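Local coordinates for protein-tyrosine-phosphatase PTP1 (Arabidopsis thaliana, PDB 6KRW), which removes phosphate from phosphotyrosine in proteins, dephosphorylates MAP kinases such as MPK6 and, with MKP1, modulates plant defence, at residues 91-96 / 276-281; 131-136 / 233-238; 239-244 / 281-286. All blocks are in the same frame, centred on the assembly; numbering follows the deposited sequence. Where two conformers were deposited one is given.

Interaction 1: residues 91-96 / 276-281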
loop_
_atom_site.group_PDB
_atom_site.type_symbol
_atom_site.label_atom_id
_atom_site.label_comp_id
_atom_site.label_asym_id
_atom_site.label_seq_id
_atom_site.Cartn_x
_atom_site.Cartn_y
_atom_site.Cartn_z
ATOM N N ASN A 91 5.450 4.457 -12.030
ATOM C CA ASN A 91 4.548 5.239 -11.163
ATOM C C ASN A 91 4.493 4.552 -9.808
ATOM O O ASN A 91 3.598 3.722 -9.569
ATOM C CB ASN A 91 3.209 5.480 -11.824
ATOM C CG ASN A 91 2.395 6.506 -11.077
ATOM O OD1 ASN A 91 2.354 6.503 -9.843
ATOM N ND2 ASN A 91 1.720 7.370 -11.824
ATOM N N ALA A 92 5.443 4.854 -8.937
ATOM C CA ALA A 92 5.610 4.126 -7.671
ATOM C C ALA A 92 6.407 5.011 -6.726
ATOM O O ALA A 92 7.383 5.669 -7.207
ATOM C CB ALA A 92 6.321 2.814 -7.880
ATOM N N SER A 93 6.004 5.045 -5.478
ATOM C CA SER A 93 6.574 5.934 -4.442
ATOM C C SER A 93 7.020 5.131 -3.239
ATOM O O SER A 93 6.287 4.234 -2.781
ATOM C CB SER A 93 5.513 6.907 -3.996
ATOM O OG SER A 93 5.012 7.665 -5.064
ATOM N N LEU A 94 8.190 5.404 -2.686
ATOM C CA LEU A 94 8.614 4.876 -1.388
ATOM C C LEU A 94 7.901 5.567 -0.248
ATOM O O LEU A 94 8.006 6.804 -0.104
ATOM C CB LEU A 94 10.111 5.029 -1.194
ATOM C CG LEU A 94 10.644 4.377 0.070
ATOM C CD1 LEU A 94 10.477 2.867 0.019
ATOM C CD2 LEU A 94 12.087 4.764 0.294
ATOM N N ILE A 95 7.162 4.805 0.551
ATOM C CA ILE A 95 6.489 5.296 1.758
ATOM C C ILE A 95 7.245 4.749 2.933
ATOM O O ILE A 95 7.251 3.536 3.165
ATOM C CB ILE A 95 4.999 4.905 1.793
ATOM C CG1 ILE A 95 4.293 5.173 0.475
ATOM C CG2 ILE A 95 4.310 5.565 2.968
ATOM C CD1 ILE A 95 4.287 6.618 0.048
ATOM N N LYS A 96 7.913 5.628 3.678
ATOM C CA LYS A 96 8.811 5.221 4.768
ATOM C C LYS A 96 8.707 6.274 5.863
ATOM O O LYS A 96 8.988 7.435 5.591
ATOM C CB LYS A 96 10.236 5.019 4.256
ATOM C CG LYS A 96 11.248 4.590 5.295
ATOM C CD LYS A 96 12.619 4.339 4.708
ATOM C CE LYS A 96 13.582 3.806 5.747
ATOM N NZ LYS A 96 14.938 3.577 5.191
ATOM N N LYS A 276 3.366 13.988 1.900
ATOM C CA LYS A 276 4.682 14.528 1.481
ATOM C C LYS A 276 5.443 13.474 0.689
ATOM O O LYS A 276 6.418 13.800 -0.004
ATOM C CB LYS A 276 5.459 14.998 2.708
ATOM C CG LYS A 276 4.897 16.244 3.375
ATOM C CD LYS A 276 5.899 17.021 4.187
ATOM C CE LYS A 276 6.759 16.182 5.114
ATOM N NZ LYS A 276 7.246 16.986 6.269
ATOM N N GLN A 277 4.960 12.206 0.726
ATOM C CA GLN A 277 5.618 11.092 0.013
ATOM C C GLN A 277 4.826 10.603 -1.211
ATOM O O GLN A 277 5.450 10.012 -2.084
ATOM C CB GLN A 277 5.913 9.946 0.991
ATOM C CG GLN A 277 6.873 10.408 2.104
ATOM C CD GLN A 277 7.237 9.351 3.118
ATOM O OE1 GLN A 277 6.923 8.184 2.960
ATOM N NE2 GLN A 277 8.000 9.699 4.134
ATOM N N ARG A 278 3.539 10.890 -1.273
ATOM C CA ARG A 278 2.761 10.581 -2.498
ATOM C C ARG A 278 1.508 11.451 -2.431
ATOM O O ARG A 278 0.778 11.402 -1.426
ATOM C CB ARG A 278 2.423 9.084 -2.643
ATOM C CG ARG A 278 1.826 8.750 -3.997
ATOM C CD ARG A 278 1.723 7.216 -4.099
ATOM N NE ARG A 278 1.004 6.711 -5.274
ATOM C CZ ARG A 278 1.478 6.610 -6.500
ATOM N NH1 ARG A 278 2.721 6.986 -6.787
ATOM N NH2 ARG A 278 0.728 6.117 -7.478
ATOM N N ILE A 279 1.280 12.225 -3.475
ATOM C CA ILE A 279 0.179 13.212 -3.466
ATOM C C ILE A 279 -1.152 12.513 -3.176
ATOM O O ILE A 279 -1.451 11.460 -3.810
ATOM C CB ILE A 279 0.143 14.021 -4.772
ATOM C CG1 ILE A 279 -0.841 15.184 -4.642
ATOM C CG2 ILE A 279 -0.111 13.129 -5.975
ATOM C CD1 ILE A 279 -0.759 16.208 -5.730
ATOM N N GLY A 280 -1.907 13.070 -2.248
ATOM C CA GLY A 280 -3.327 12.688 -2.081
ATOM C C GLY A 280 -3.542 11.398 -1.308
ATOM O O GLY A 280 -4.682 10.878 -1.317
ATOM N N MET A 281 -2.552 10.863 -0.625
ATOM C CA MET A 281 -2.758 9.630 0.177
ATOM C C MET A 281 -3.909 9.857 1.159
ATOM O O MET A 281 -3.927 10.829 1.852
ATOM C CB MET A 281 -1.470 9.253 0.917
ATOM C CG MET A 281 -0.370 8.835 -0.020
ATOM S SD MET A 281 -0.423 7.082 -0.467
ATOM C CE MET A 281 0.407 6.398 0.952
HETATM O O HOH W 1 6.257 10.029 -4.619
#
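Arg278 reaches Asn91 and Ser93 through the terminal nitrogens of its guanidinium group. Its CG lies anti to the backbone N (chi1 -171°) and the chain stays extended as far as NE, which carries the charged end past the hydroxyl of Ser93 to the corner of the chain at Asn91. There NH1 and NH2 both grip one atom, Asn91 OD1, end-on: NH2 lies 2.9 Å from OD1 and NH1 3.1 Å from it. The acceptor lies in the guanidinium plane, although the Asn91 amide plane is turned 72° against it. NH1 has a second in-plane acceptor in Ser93 OG, at 2.9 Å. The other end of the Asn91 amide is occupied as well, since ND2 donates to Val68 O and Asn63 OD1. Strand 92-95 is the outermost strand at one end of the mixed phosphatase sheet, and the guanidinium ties it to the phosphate-binding loop: Arg278 NH2 also bonds Ala239 O, and NE bonds Gly240 O. A water fills in beside this network, accepting from Ser93 OG at 2.7 Å and donating to Gln277 O at 2.7 Å. Gln277, extended beyond CG, places its amide just past the end of the strand, where it pairs with both the N-H and the C=O of Lys96. OE1 accepts from Lys96 N at 2.8 Å, while NE2 donates to Lys96 O at 2.9 Å in a nearly straight bond (165°). That last donor stands above the Lys96 carbonyl plane. Ile95 adds an apolar contact: its CD1 meets Met281 CE tip to tip at 4.0 Å, the methionine chain being bent at chi2 and chi3, and the same CD1 packs on the CB of Gln277. Phe274 of helix 267-277 touches both Ile95 and Met281.

Interaction 2: residues 131-136 / 233-238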
loop_
_atom_site.group_PDB
_atom_site.type_symbol
_atom_site.label_atom_id
_atom_site.label_comp_id
_atom_site.label_asym_id
_atom_site.label_seq_id
_atom_site.Cartn_x
_atom_site.Cartn_y
_atom_site.Cartn_z
ATOM N N ILE A 131 5.749 -9.068 -0.676
ATOM C CA ILE A 131 4.264 -8.990 -0.549
ATOM C C ILE A 131 3.764 -7.998 -1.581
ATOM O O ILE A 131 4.335 -6.908 -1.679
ATOM C CB ILE A 131 3.842 -8.536 0.865
ATOM C CG1 ILE A 131 4.370 -9.478 1.952
ATOM C CG2 ILE A 131 2.332 -8.329 0.960
ATOM C CD1 ILE A 131 3.809 -10.838 1.951
ATOM N N ILE A 132 2.642 -8.291 -2.191
ATOM C CA ILE A 132 1.781 -7.353 -2.928
ATOM C C ILE A 132 0.401 -7.347 -2.293
ATOM O O ILE A 132 -0.222 -8.407 -2.200
ATOM C CB ILE A 132 1.700 -7.687 -4.411
ATOM C CG1 ILE A 132 3.069 -7.671 -5.077
ATOM C CG2 ILE A 132 0.726 -6.772 -5.098
ATOM C CD1 ILE A 132 3.100 -8.346 -6.445
ATOM N N VAL A 133 -0.056 -6.188 -1.883
ATOM C CA VAL A 133 -1.413 -5.914 -1.381
ATOM C C VAL A 133 -2.166 -5.205 -2.478
ATOM O O VAL A 133 -1.818 -4.054 -2.836
ATOM C CB VAL A 133 -1.432 -5.156 -0.055
ATOM C CG1 VAL A 133 -2.837 -4.882 0.409
ATOM C CG2 VAL A 133 -0.598 -5.851 0.997
ATOM N N MET A 134 -3.199 -5.870 -2.977
ATOM C CA MET A 134 -4.030 -5.336 -4.065
ATOM C C MET A 134 -5.420 -5.028 -3.522
ATOM O O MET A 134 -6.109 -5.982 -3.093
ATOM C CB MET A 134 -4.128 -6.381 -5.171
ATOM C CG MET A 134 -4.973 -5.946 -6.316
ATOM S SD MET A 134 -4.876 -7.122 -7.642
ATOM C CE MET A 134 -5.920 -6.274 -8.812
ATOM N N LEU A 135 -5.885 -3.781 -3.581
ATOM C CA LEU A 135 -7.123 -3.316 -2.907
ATOM C C LEU A 135 -8.160 -2.890 -3.935
ATOM O O LEU A 135 -8.973 -2.045 -3.636
ATOM C CB LEU A 135 -6.758 -2.157 -1.972
ATOM C CG LEU A 135 -5.726 -2.510 -0.916
ATOM C CD1 LEU A 135 -5.243 -1.222 -0.210
ATOM C CD2 LEU A 135 -6.252 -3.515 0.088
ATOM N N THR A 136 -8.164 -3.517 -5.101
ATOM C CA THR A 136 -9.138 -3.142 -6.148
ATOM C C THR A 136 -9.531 -4.410 -6.924
ATOM O O THR A 136 -8.748 -5.321 -6.932
ATOM C CB THR A 136 -8.543 -2.117 -7.121
ATOM O OG1 THR A 136 -9.468 -1.650 -8.108
ATOM C CG2 THR A 136 -7.299 -2.618 -7.815
ATOM N N ILE A 233 6.815 -3.600 1.159
ATOM C CA ILE A 233 5.474 -4.160 0.835
ATOM C C ILE A 233 4.859 -3.307 -0.259
ATOM O O ILE A 233 4.671 -2.107 -0.053
ATOM C CB ILE A 233 4.575 -4.194 2.076
ATOM C CG1 ILE A 233 5.136 -5.156 3.117
ATOM C CG2 ILE A 233 3.136 -4.497 1.698
ATOM C CD1 ILE A 233 4.455 -5.062 4.439
ATOM N N ILE A 234 4.577 -3.907 -1.400
ATOM C CA ILE A 234 3.831 -3.212 -2.458
ATOM C C ILE A 234 2.386 -3.079 -2.034
ATOM O O ILE A 234 1.792 -4.074 -1.644
ATOM C CB ILE A 234 4.014 -3.885 -3.819
ATOM C CG1 ILE A 234 5.447 -3.711 -4.313
ATOM C CG2 ILE A 234 3.024 -3.333 -4.811
ATOM C CD1 ILE A 234 5.789 -4.585 -5.509
ATOM N N VAL A 235 1.829 -1.897 -2.134
ATOM C CA VAL A 235 0.388 -1.652 -1.905
ATOM C C VAL A 235 -0.148 -0.905 -3.092
ATOM O O VAL A 235 0.456 0.120 -3.484
ATOM C CB VAL A 235 0.061 -0.948 -0.590
ATOM C CG1 VAL A 235 -1.432 -0.877 -0.367
ATOM C CG2 VAL A 235 0.764 -1.563 0.599
ATOM N N HIS A 236 -1.211 -1.411 -3.714
ATOM C CA HIS A 236 -1.765 -0.696 -4.874
ATOM C C HIS A 236 -3.279 -0.845 -4.907
ATOM O O HIS A 236 -3.818 -1.858 -4.412
ATOM C CB HIS A 236 -1.123 -1.142 -6.179
ATOM C CG HIS A 236 -1.649 -2.424 -6.759
ATOM N ND1 HIS A 236 -2.727 -2.408 -7.601
ATOM C CD2 HIS A 236 -1.162 -3.667 -6.726
ATOM C CE1 HIS A 236 -2.968 -3.672 -8.008
ATOM N NE2 HIS A 236 -2.022 -4.480 -7.462
ATOM N N CYS A 237 -3.935 0.118 -5.501
ATOM C CA CYS A 237 -5.369 0.027 -5.846
ATOM C C CYS A 237 -5.434 0.422 -7.315
ATOM O O CYS A 237 -4.761 -0.220 -8.119
ATOM C CB CYS A 237 -6.228 0.872 -4.899
ATOM S SG CYS A 237 -5.631 2.560 -4.611
ATOM N N SER A 238 -6.211 1.425 -7.653
ATOM C CA SER A 238 -6.206 1.891 -9.045
ATOM C C SER A 238 -5.186 3.036 -9.195
ATOM O O SER A 238 -4.277 2.889 -9.996
ATOM C CB SER A 238 -7.567 2.276 -9.492
ATOM O OG SER A 238 -7.550 2.463 -10.884
#
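The His236 imidazole takes the CA of Met134 over one face, in a CH-pi contact 4.3 Å from the ring centroid and 19° off its normal, with the CA offset toward the rim. Ile132 CG2 sits at the edge, in the ring plane, 4.0 Å from His236 CD2. The methionine chain, extended beyond CG, runs obliquely across the CE1–NE2 side of the ring, its CG 3.5 Å from His236 CE1. Chi1 of 80° places His236 CG between the backbone N and the carbonyl carbon, with the ring turned so that ND1 meets Cys237 O. Strands 131-134 and 233-236 run parallel, with a 15° angle between their directions. Their ladder includes Val133 N to Ile234 O at 2.8 Å and His236 N to Val133 O at 2.9 Å. One residue past the end of strand 131-134, Leu135 N still bonds His236 O at 2.9 Å. On the opposite face of the sheet from the histidine, Leu135 CD1 packs on Val235 CG1 at 3.8 Å. His236 ND1 donates to Cys237 O at 3.0 Å, in the carbonyl plane and on a lone pair, while NE2 bonds Tyr150 OH. With both ring nitrogens engaged and Met134 over one face, the ring's rotation is restrained, consistent with a second-shell role in positioning the backbone of Cys237, which forms the phosphocysteine intermediate.

Interaction 3: residues 239-244 / 281-286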
loop_
_atom_site.group_PDB
_atom_site.type_symbol
_atom_site.label_atom_id
_atom_site.label_comp_id
_atom_site.label_asym_id
_atom_site.label_seq_id
_atom_site.Cartn_x
_atom_site.Cartn_y
_atom_site.Cartn_z
ATOM N N ALA A 239 -5.349 4.141 -8.467
ATOM C CA ALA A 239 -4.369 5.258 -8.519
ATOM C C ALA A 239 -3.232 5.033 -7.530
ATOM O O ALA A 239 -2.162 5.676 -7.719
ATOM C CB ALA A 239 -5.062 6.558 -8.252
ATOM N N GLY A 240 -3.425 4.204 -6.528
ATOM C CA GLY A 240 -2.435 3.946 -5.479
ATOM C C GLY A 240 -2.350 5.061 -4.448
ATOM O O GLY A 240 -1.229 5.268 -3.927
ATOM N N ILE A 241 -3.433 5.744 -4.148
ATOM C CA ILE A 241 -3.425 6.793 -3.097
ATOM C C ILE A 241 -4.589 6.704 -2.107
ATOM O O ILE A 241 -4.343 6.867 -0.932
ATOM C CB ILE A 241 -3.299 8.202 -3.720
ATOM C CG1 ILE A 241 -4.427 8.554 -4.685
ATOM C CG2 ILE A 241 -1.918 8.391 -4.353
ATOM C CD1 ILE A 241 -4.430 9.995 -5.130
ATOM N N GLY A 242 -5.829 6.379 -2.542
ATOM C CA GLY A 242 -6.956 6.450 -1.595
ATOM C C GLY A 242 -7.018 5.203 -0.733
ATOM O O GLY A 242 -6.721 5.263 0.461
ATOM N N ARG A 243 -7.417 4.090 -1.346
ATOM C CA ARG A 243 -7.430 2.811 -0.614
ATOM C C ARG A 243 -6.009 2.470 -0.166
ATOM O O ARG A 243 -5.833 2.073 0.926
ATOM C CB ARG A 243 -8.063 1.757 -1.530
ATOM C CG ARG A 243 -9.541 2.043 -1.785
ATOM C CD ARG A 243 -10.124 1.214 -2.915
ATOM N NE ARG A 243 -9.699 1.679 -4.229
ATOM C CZ ARG A 243 -10.131 1.166 -5.371
ATOM N NH1 ARG A 243 -11.046 0.193 -5.366
ATOM N NH2 ARG A 243 -9.686 1.620 -6.517
ATOM N N THR A 244 -5.034 2.667 -1.039
ATOM C CA THR A 244 -3.617 2.381 -0.732
ATOM C C THR A 244 -3.167 3.191 0.490
ATOM O O THR A 244 -2.606 2.635 1.388
ATOM C CB THR A 244 -2.764 2.719 -1.948
ATOM O OG1 THR A 244 -3.063 1.771 -2.962
ATOM C CG2 THR A 244 -1.277 2.664 -1.663
ATOM N N MET A 281 -2.552 10.863 -0.625
ATOM C CA MET A 281 -2.758 9.630 0.177
ATOM C C MET A 281 -3.909 9.857 1.159
ATOM O O MET A 281 -3.927 10.829 1.852
ATOM C CB MET A 281 -1.470 9.253 0.917
ATOM C CG MET A 281 -0.370 8.835 -0.020
ATOM S SD MET A 281 -0.423 7.082 -0.467
ATOM C CE MET A 281 0.407 6.398 0.952
ATOM N N VAL A 282 -4.872 8.892 1.165
ATOM C CA VAL A 282 -6.160 8.928 1.920
ATOM C C VAL A 282 -7.053 9.949 1.225
ATOM O O VAL A 282 -6.933 11.158 1.477
ATOM C CB VAL A 282 -6.037 9.147 3.441
ATOM C CG1 VAL A 282 -7.390 8.920 4.137
ATOM C CG2 VAL A 282 -5.002 8.231 4.043
ATOM N N GLN A 283 -7.953 9.475 0.360
ATOM C CA GLN A 283 -8.697 10.377 -0.545
ATOM C C GLN A 283 -9.949 10.988 0.079
ATOM O O GLN A 283 -10.287 12.117 -0.311
ATOM C CB GLN A 283 -8.997 9.655 -1.849
ATOM C CG GLN A 283 -7.788 9.600 -2.753
ATOM C CD GLN A 283 -7.700 10.916 -3.473
ATOM O OE1 GLN A 283 -8.523 11.216 -4.336
ATOM N NE2 GLN A 283 -6.695 11.706 -3.110
ATOM N N THR A 284 -10.630 10.301 0.979
ATOM C CA THR A 284 -11.963 10.811 1.399
ATOM C C THR A 284 -12.091 10.865 2.915
ATOM O O THR A 284 -11.382 10.154 3.604
ATOM C CB THR A 284 -13.098 9.957 0.821
ATOM O OG1 THR A 284 -13.087 8.705 1.498
ATOM C CG2 THR A 284 -12.995 9.730 -0.673
ATOM N N MET A 285 -13.063 11.631 3.388
ATOM C CA MET A 285 -13.297 11.698 4.850
ATOM C C MET A 285 -13.792 10.330 5.347
ATOM O O MET A 285 -13.397 9.933 6.445
ATOM C CB MET A 285 -14.301 12.803 5.188
ATOM C CG MET A 285 -14.481 13.008 6.676
ATOM S SD MET A 285 -15.660 14.321 7.096
ATOM C CE MET A 285 -14.687 15.761 6.660
ATOM N N ASP A 286 -14.588 9.601 4.557
ATOM C CA ASP A 286 -14.982 8.238 4.983
ATOM C C ASP A 286 -13.760 7.323 5.098
ATOM O O ASP A 286 -13.699 6.536 6.060
ATOM C CB ASP A 286 -16.027 7.644 4.035
ATOM C CG ASP A 286 -17.413 8.221 4.207
ATOM O OD1 ASP A 286 -17.668 8.893 5.233
ATOM O OD2 ASP A 286 -18.229 7.986 3.316
#
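Ile241 and Val282 are joined by the one hydrogen bond across this contact, from Val282 N to Ile241 O at 3.0 Å. The N-H is well aimed (163°), but the donor stands above the carbonyl plane rather than on a lone pair. The same oxygen receives a CA-H...O contact from Met281 CA at 3.4 Å, so two consecutive residues of the 281-286 segment converge on it.

The rest is van der Waals packing, in two places. In the first, Ile241 crosses the side chain of Gln283. Its chi1 of 59° puts CG1 between the backbone N and the carbonyl carbon, from where CD1 reaches the amide end, 3.5 Å from Gln283 NE2. The glutamine chain bends at chi2 (-82°), and its CG packs directly on the bare CA of Gly242, a tight spot with the two atoms 3.5 Å apart. In the second place, Met281 SD lies 4.0 Å from Gly240 O and 4.4 Å from Ile241 CG2.

Polar partners lie nearby as well. Gln283 NE2 donates to Gly280 O, so the amide is held from its own side of the contact. Thr284 caps the start of helix 285-303 through Gln287 N, and Ile241 occupies the N-cap position of helix 242-259. A citrate, probably from the crystallisation liquor, accepts from the backbone N atoms of Ala239, Ile241 and Gly242 and from Arg243 NE, consistent with an anion site at this helix start.

Residues 239-243 belong to the C(X)5R phosphate-binding loop (P-loop) of classical tyrosine phosphatases, and Gln283 matches the glutamine of their Q-loop; by similarity residues 239-243 and Gln283 bind substrate, and the contact sets the two loops side by side at the active site.

In the fold
From the N terminus, interaction 1 opens first, at edge strand 92-95, and closes only at 276-281, at the C-terminal end of helix 267-277 and the turn after it. Interaction 2 opens and closes wholly within that span, joining neighbouring strands 131-134 and 233-236 in the interior of the same sheet. The chain passes directly from its second segment into interaction 3, which starts in the loop leading into helix 242-259 and closes at 281-286, which leads into helix 285-303. Interactions 1 and 3 therefore cross, and they share Met281. Ile279 of the former packs on Ile241 of the latter, while Thr244 packs against Cys237 of interaction 2. Together they tie sheet edge, sheet centre and helix starts around the catalytic loop.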